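Local atomic coordinates of particle-associated glycoside hydrolase (Acinetobacter phage Fri1, PDB entry 6C72), a protein that probably depolymerises the capsular polysaccharide of Acinetobacter baumannii as a trimeric tailspike, opening the way for phage Fri1 to enter the cell. Residues Q188-P193 with D227-K232; V192-T197 with R247-V252. One frame throughout, in Å; residues are numbered along the deposited sequence.

Contact 1. Residues Q188-P193 with D227-K232; sequences QVYLVP and DSFTAK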
loop_
_atom_site.group_PDB
_atom_site.type_symbol
_atom_site.label_atom_id
_atom_site.label_comp_id
_atom_site.label_asym_id
_atom_site.label_seq_id
_atom_site.Cartn_x
_atom_site.Cartn_y
_atom_site.Cartn_z
ATOM N N GLN A 188 3.395 28.983 -20.439
ATOM C CA GLN A 188 3.833 28.188 -19.299
ATOM C C GLN A 188 5.289 28.501 -18.997
ATOM O O GLN A 188 6.001 29.074 -19.826
ATOM C CB GLN A 188 3.645 26.681 -19.536
ATOM C CG GLN A 188 4.601 26.052 -20.533
ATOM C CD GLN A 188 4.258 26.421 -21.968
ATOM O OE1 GLN A 188 3.094 26.368 -22.370
ATOM N NE2 GLN A 188 5.276 26.766 -22.759
ATOM N N VAL A 189 5.729 28.131 -17.790
ATOM C CA VAL A 189 7.138 28.297 -17.455
ATOM C C VAL A 189 7.949 27.120 -17.979
ATOM O O VAL A 189 8.946 27.301 -18.693
ATOM C CB VAL A 189 7.334 28.453 -15.934
ATOM C CG1 VAL A 189 8.812 28.666 -15.611
ATOM C CG2 VAL A 189 6.496 29.591 -15.371
ATOM N N TYR A 190 7.503 25.902 -17.666
ATOM C CA TYR A 190 8.249 24.670 -17.915
ATOM C C TYR A 190 7.334 23.678 -18.638
ATOM O O TYR A 190 6.464 23.058 -18.021
ATOM C CB TYR A 190 8.757 24.090 -16.599
ATOM C CG TYR A 190 9.892 23.098 -16.724
ATOM C CD1 TYR A 190 10.749 23.113 -17.827
ATOM C CD2 TYR A 190 10.100 22.126 -15.732
ATOM C CE1 TYR A 190 11.800 22.211 -17.927
ATOM C CE2 TYR A 190 11.141 21.205 -15.824
ATOM C CZ TYR A 190 11.988 21.255 -16.919
ATOM O OH TYR A 190 13.023 20.351 -17.007
ATOM N N LEU A 191 7.526 23.519 -19.940
ATOM C CA LEU A 191 6.733 22.601 -20.750
ATOM C C LEU A 191 7.476 21.284 -20.938
ATOM O O LEU A 191 8.633 21.269 -21.367
ATOM C CB LEU A 191 6.406 23.223 -22.107
ATOM C CG LEU A 191 5.684 22.343 -23.132
ATOM C CD1 LEU A 191 4.285 21.964 -22.666
ATOM C CD2 LEU A 191 5.662 23.023 -24.497
ATOM N N VAL A 192 6.822 20.181 -20.606
ATOM C CA VAL A 192 7.431 18.879 -20.839
ATOM C C VAL A 192 6.722 18.231 -22.022
ATOM O O VAL A 192 5.668 17.610 -21.838
ATOM C CB VAL A 192 7.360 17.990 -19.595
ATOM C CG1 VAL A 192 8.207 16.763 -19.806
ATOM C CG2 VAL A 192 7.793 18.769 -18.348
ATOM N N PRO A 193 7.267 18.341 -23.237
ATOM C CA PRO A 193 6.569 17.834 -24.425
ATOM C C PRO A 193 6.355 16.334 -24.348
ATOM O O PRO A 193 6.986 15.629 -23.559
ATOM C CB PRO A 193 7.517 18.175 -25.585
ATOM C CG PRO A 193 8.406 19.206 -25.071
ATOM C CD PRO A 193 8.558 18.951 -23.579
ATOM N N ASP A 227 6.750 11.963 -19.977
ATOM C CA ASP A 227 6.696 10.754 -19.171
ATOM C C ASP A 227 7.790 10.774 -18.111
ATOM O O ASP A 227 8.881 11.295 -18.342
ATOM C CB ASP A 227 6.861 9.523 -20.075
ATOM C CG ASP A 227 6.599 8.235 -19.359
ATOM O OD1 ASP A 227 5.432 7.973 -18.967
ATOM O OD2 ASP A 227 7.591 7.490 -19.163
ATOM N N SER A 228 7.485 10.198 -16.946
ATOM C CA SER A 228 8.439 10.029 -15.838
ATOM C C SER A 228 9.103 11.352 -15.441
ATOM O O SER A 228 10.325 11.483 -15.397
ATOM C CB SER A 228 9.498 8.976 -16.164
ATOM O OG SER A 228 8.909 7.699 -16.328
ATOM N N PHE A 229 8.266 12.327 -15.124
ATOM C CA PHE A 229 8.719 13.600 -14.595
ATOM C C PHE A 229 8.843 13.506 -13.074
ATOM O O PHE A 229 8.128 12.730 -12.426
ATOM C CB PHE A 229 7.734 14.701 -14.972
ATOM C CG PHE A 229 8.207 16.081 -14.639
ATOM C CD1 PHE A 229 9.030 16.781 -15.514
ATOM C CD2 PHE A 229 7.843 16.669 -13.428
ATOM C CE1 PHE A 229 9.464 18.067 -15.200
ATOM C CE2 PHE A 229 8.271 17.940 -13.100
ATOM C CZ PHE A 229 9.082 18.650 -13.989
ATOM N N THR A 230 9.773 14.282 -12.513
ATOM C CA THR A 230 10.026 14.281 -11.073
ATOM C C THR A 230 10.250 15.701 -10.564
ATOM O O THR A 230 11.055 16.446 -11.134
ATOM C CB THR A 230 11.250 13.413 -10.748
ATOM O OG1 THR A 230 11.034 12.072 -11.230
ATOM C CG2 THR A 230 11.522 13.407 -9.256
ATOM N N ALA A 231 9.576 16.067 -9.468
ATOM C CA ALA A 231 9.759 17.377 -8.852
ATOM C C ALA A 231 9.901 17.229 -7.345
ATOM O O ALA A 231 9.151 16.470 -6.713
ATOM C CB ALA A 231 8.599 18.329 -9.171
ATOM N N LYS A 232 10.877 17.947 -6.781
ATOM C CA LYS A 232 11.135 17.951 -5.345
ATOM C C LYS A 232 11.443 19.366 -4.875
ATOM O O LYS A 232 12.199 20.091 -5.529
ATOM C CB LYS A 232 12.302 17.029 -4.985
ATOM C CG LYS A 232 11.991 15.579 -5.217
ATOM C CD LYS A 232 13.224 14.705 -5.129
ATOM C CE LYS A 232 12.857 13.229 -5.334
ATOM N NZ LYS A 232 13.796 12.323 -4.596
#
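Phe-229 reaches across to Tyr-190 and Val-192 with one corner of its ring. Its CE1 lies 3.6 Å from Tyr-190 CE2 and equally near Val-192 CG2, so a single ring carbon meets both partners. The tyrosine atom arrives at the edge of the phenylalanine ring, close to its plane, and CZ of Phe-229 adds a second approach, 3.8 Å from Tyr-190 CE2. With ring centroids 5.9 Å apart and planes inclined at 63°, the two rings meet obliquely. The valine contact is made by the CG2 branch, which also approaches Phe-229 CD1 at 3.7 Å. With chi1 at -170°, CG1 lies anti to the backbone N and CG2 anti to the carbonyl carbon, and it is CG2 that comes up against the ring.

The backbones themselves stay well apart, the nearest CA atoms, those of Val-192 and Phe-229, being 8.3 Å from each other; the gap is bridged by side chains. This is the inward packing of a right-handed parallel beta-helix, the fold familiar from phage tailspikes: strand 188-192 pairs in parallel with strand 220-224, strand 230-232 pairs with strands 200-202 and 255-260, and side chains from different faces of the coil meet inside it.

Around this trio, Val-201 touches both aromatic residues, while Ile-222 and Ile-224 of strand 220-224 pack on Phe-229. The tyrosine ring also meets Trp-181, and its buried polar end is accounted for by the hydrogen bond between Tyr-190 OH and Gly-200 O, which ties the phenol to the start of strand 200-202. On the other side of the contact, the backbone N of Phe-229 is hydrogen-bonded to ND1 of His-257, fixing the chain where the strand 230-232 is about to begin.

Contact 2. Residues V192-T197 with R247-V252; sequences VPENVT and RGKDGV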
loop_
_atom_site.group_PDB
_atom_site.type_symbol
_atom_site.label_atom_id
_atom_site.label_comp_id
_atom_site.label_asym_id
_atom_site.label_seq_id
_atom_site.Cartn_x
_atom_site.Cartn_y
_atom_site.Cartn_z
ATOM N N VAL A 192 6.822 20.181 -20.606
ATOM C CA VAL A 192 7.431 18.879 -20.839
ATOM C C VAL A 192 6.722 18.231 -22.022
ATOM O O VAL A 192 5.668 17.610 -21.838
ATOM C CB VAL A 192 7.360 17.990 -19.595
ATOM C CG1 VAL A 192 8.207 16.763 -19.806
ATOM C CG2 VAL A 192 7.793 18.769 -18.348
ATOM N N PRO A 193 7.267 18.341 -23.237
ATOM C CA PRO A 193 6.569 17.834 -24.425
ATOM C C PRO A 193 6.355 16.334 -24.348
ATOM O O PRO A 193 6.986 15.629 -23.559
ATOM C CB PRO A 193 7.517 18.175 -25.585
ATOM C CG PRO A 193 8.406 19.206 -25.071
ATOM C CD PRO A 193 8.558 18.951 -23.579
ATOM N N GLU A 194 5.467 15.849 -25.214
ATOM C CA GLU A 194 5.306 14.412 -25.366
ATOM C C GLU A 194 6.624 13.794 -25.819
ATOM O O GLU A 194 7.444 14.441 -26.475
ATOM C CB GLU A 194 4.180 14.089 -26.352
ATOM C CG GLU A 194 4.418 14.584 -27.784
ATOM C CD GLU A 194 3.952 16.013 -28.002
ATOM O OE1 GLU A 194 3.798 16.738 -26.988
ATOM O OE2 GLU A 194 3.745 16.399 -29.180
ATOM N N ASN A 195 6.844 12.546 -25.414
ATOM C CA ASN A 195 8.054 11.776 -25.676
ATOM C C ASN A 195 9.299 12.328 -24.983
ATOM O O ASN A 195 10.405 11.835 -25.240
ATOM C CB ASN A 195 8.322 11.613 -27.176
ATOM C CG ASN A 195 7.408 10.587 -27.803
ATOM O OD1 ASN A 195 7.115 9.557 -27.189
ATOM N ND2 ASN A 195 6.965 10.843 -29.033
ATOM N N VAL A 196 9.168 13.338 -24.128
ATOM C CA VAL A 196 10.265 13.758 -23.264
ATOM C C VAL A 196 10.162 12.979 -21.955
ATOM O O VAL A 196 9.141 13.042 -21.260
ATOM C CB VAL A 196 10.249 15.277 -23.028
ATOM C CG1 VAL A 196 11.190 15.644 -21.895
ATOM C CG2 VAL A 196 10.649 16.016 -24.325
ATOM N N THR A 197 11.207 12.218 -21.639
ATOM C CA THR A 197 11.199 11.259 -20.549
ATOM C C THR A 197 12.288 11.578 -19.540
ATOM O O THR A 197 13.394 11.976 -19.915
ATOM C CB THR A 197 11.435 9.847 -21.075
ATOM O OG1 THR A 197 12.668 9.817 -21.808
ATOM C CG2 THR A 197 10.287 9.406 -21.976
ATOM N N ARG A 247 -1.212 16.771 -18.863
ATOM C CA ARG A 247 -2.096 16.286 -19.917
ATOM C C ARG A 247 -1.241 15.691 -21.026
ATOM O O ARG A 247 -0.590 16.429 -21.767
ATOM C CB ARG A 247 -2.974 17.418 -20.444
ATOM C CG ARG A 247 -4.007 16.945 -21.425
ATOM C CD ARG A 247 -4.775 18.054 -22.090
ATOM N NE ARG A 247 -5.876 17.458 -22.817
ATOM C CZ ARG A 247 -6.553 18.046 -23.796
ATOM N NH1 ARG A 247 -6.229 19.276 -24.180
ATOM N NH2 ARG A 247 -7.549 17.393 -24.395
ATOM N N GLY A 248 -1.256 14.366 -21.152
ATOM C CA GLY A 248 -0.544 13.707 -22.227
ATOM C C GLY A 248 -1.338 13.722 -23.526
ATOM O O GLY A 248 -2.354 14.405 -23.671
ATOM N N LYS A 249 -0.857 12.931 -24.485
ATOM C CA LYS A 249 -1.518 12.797 -25.772
ATOM C C LYS A 249 -1.742 11.327 -26.095
ATOM O O LYS A 249 -1.108 10.435 -25.517
ATOM C CB LYS A 249 -0.710 13.459 -26.898
ATOM C CG LYS A 249 -0.526 14.939 -26.722
ATOM C CD LYS A 249 0.231 15.544 -27.902
ATOM C CE LYS A 249 0.500 17.029 -27.689
ATOM N NZ LYS A 249 1.179 17.626 -28.861
ATOM N N ASP A 250 -2.666 11.085 -27.025
ATOM C CA ASP A 250 -2.948 9.722 -27.440
ATOM C C ASP A 250 -1.687 9.065 -27.985
ATOM O O ASP A 250 -0.918 9.676 -28.728
ATOM C CB ASP A 250 -4.034 9.697 -28.512
ATOM C CG ASP A 250 -5.405 10.061 -27.971
ATOM O OD1 ASP A 250 -5.520 10.265 -26.742
ATOM O OD2 ASP A 250 -6.373 10.104 -28.776
ATOM N N GLY A 251 -1.469 7.815 -27.599
ATOM C CA GLY A 251 -0.392 7.021 -28.145
ATOM C C GLY A 251 0.972 7.244 -27.535
ATOM O O GLY A 251 1.932 6.603 -27.977
ATOM N N VAL A 252 1.099 8.132 -26.548
ATOM C CA VAL A 252 2.382 8.422 -25.915
ATOM C C VAL A 252 2.203 8.429 -24.400
ATOM O O VAL A 252 1.210 8.955 -23.883
ATOM C CB VAL A 252 2.968 9.764 -26.403
ATOM C CG1 VAL A 252 4.309 10.031 -25.737
ATOM C CG2 VAL A 252 3.111 9.744 -27.908
#
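Lys-249 and Glu-194 meet from separate loops in a salt bridge, with Lys-249 NZ donating to Glu-194 OE2 at 2.9 Å. The lysine is extended beyond CG, whereas the glutamate bends at chi2 (-87°). The ammonium meets OE2 from above the carboxylate, 47° out of its plane. Contact continues along the lysine, whose CE is 3.4 Å from Glu-194 OE1. Both charged ends are also gripped by the second subunit: OE2 accepts from Val-170 N and Gln-171 N, and NZ donates to the carbonyl oxygens of Ile-163 and Leu-166.

Beside this bridge, Val-252 and Asn-195 cross at nearly a right angle. The CG1 methyl of Val-252 lies against the amide, 3.2 Å from Asn-195 OD1, and approaches Glu-194 CB at 4.1 Å. Asn-195 has its strongest polar partner in Gln-171 of the second subunit.

Each loop contains a type II beta turn, Pro-193 to Val-196 and Lys-249 to Val-252; Asn-195 and Gly-251 occupy the positive-phi positions. Here both turns lie in loops joining successive strands of the parallel beta-helix, at the subunit interface of a trimeric tailspike.

In the fold
Both contacts begin from the same run of chain, and their centres are 11 Å apart. Val-192 and Pro-193 belong to both segments, but Val-192 turns into contact 1, while the loop that follows supplies contact 2. A probable hydrogen bond from Asp-227 N to Val-196 O, 2.9 Å, joins them directly. Contact 1 is buried inside the coil and contact 2 lies in the loops, partly buried; the second subunit touches both. Neither holds a metal: a bound zinc ion is about 13 Å from the side chain of Phe-229 and one is about 9 Å from that of Val-252, which lies about 10 Å from the side chain of His-278, seen to bind zinc in a structure of this protein but without the ion in this chain.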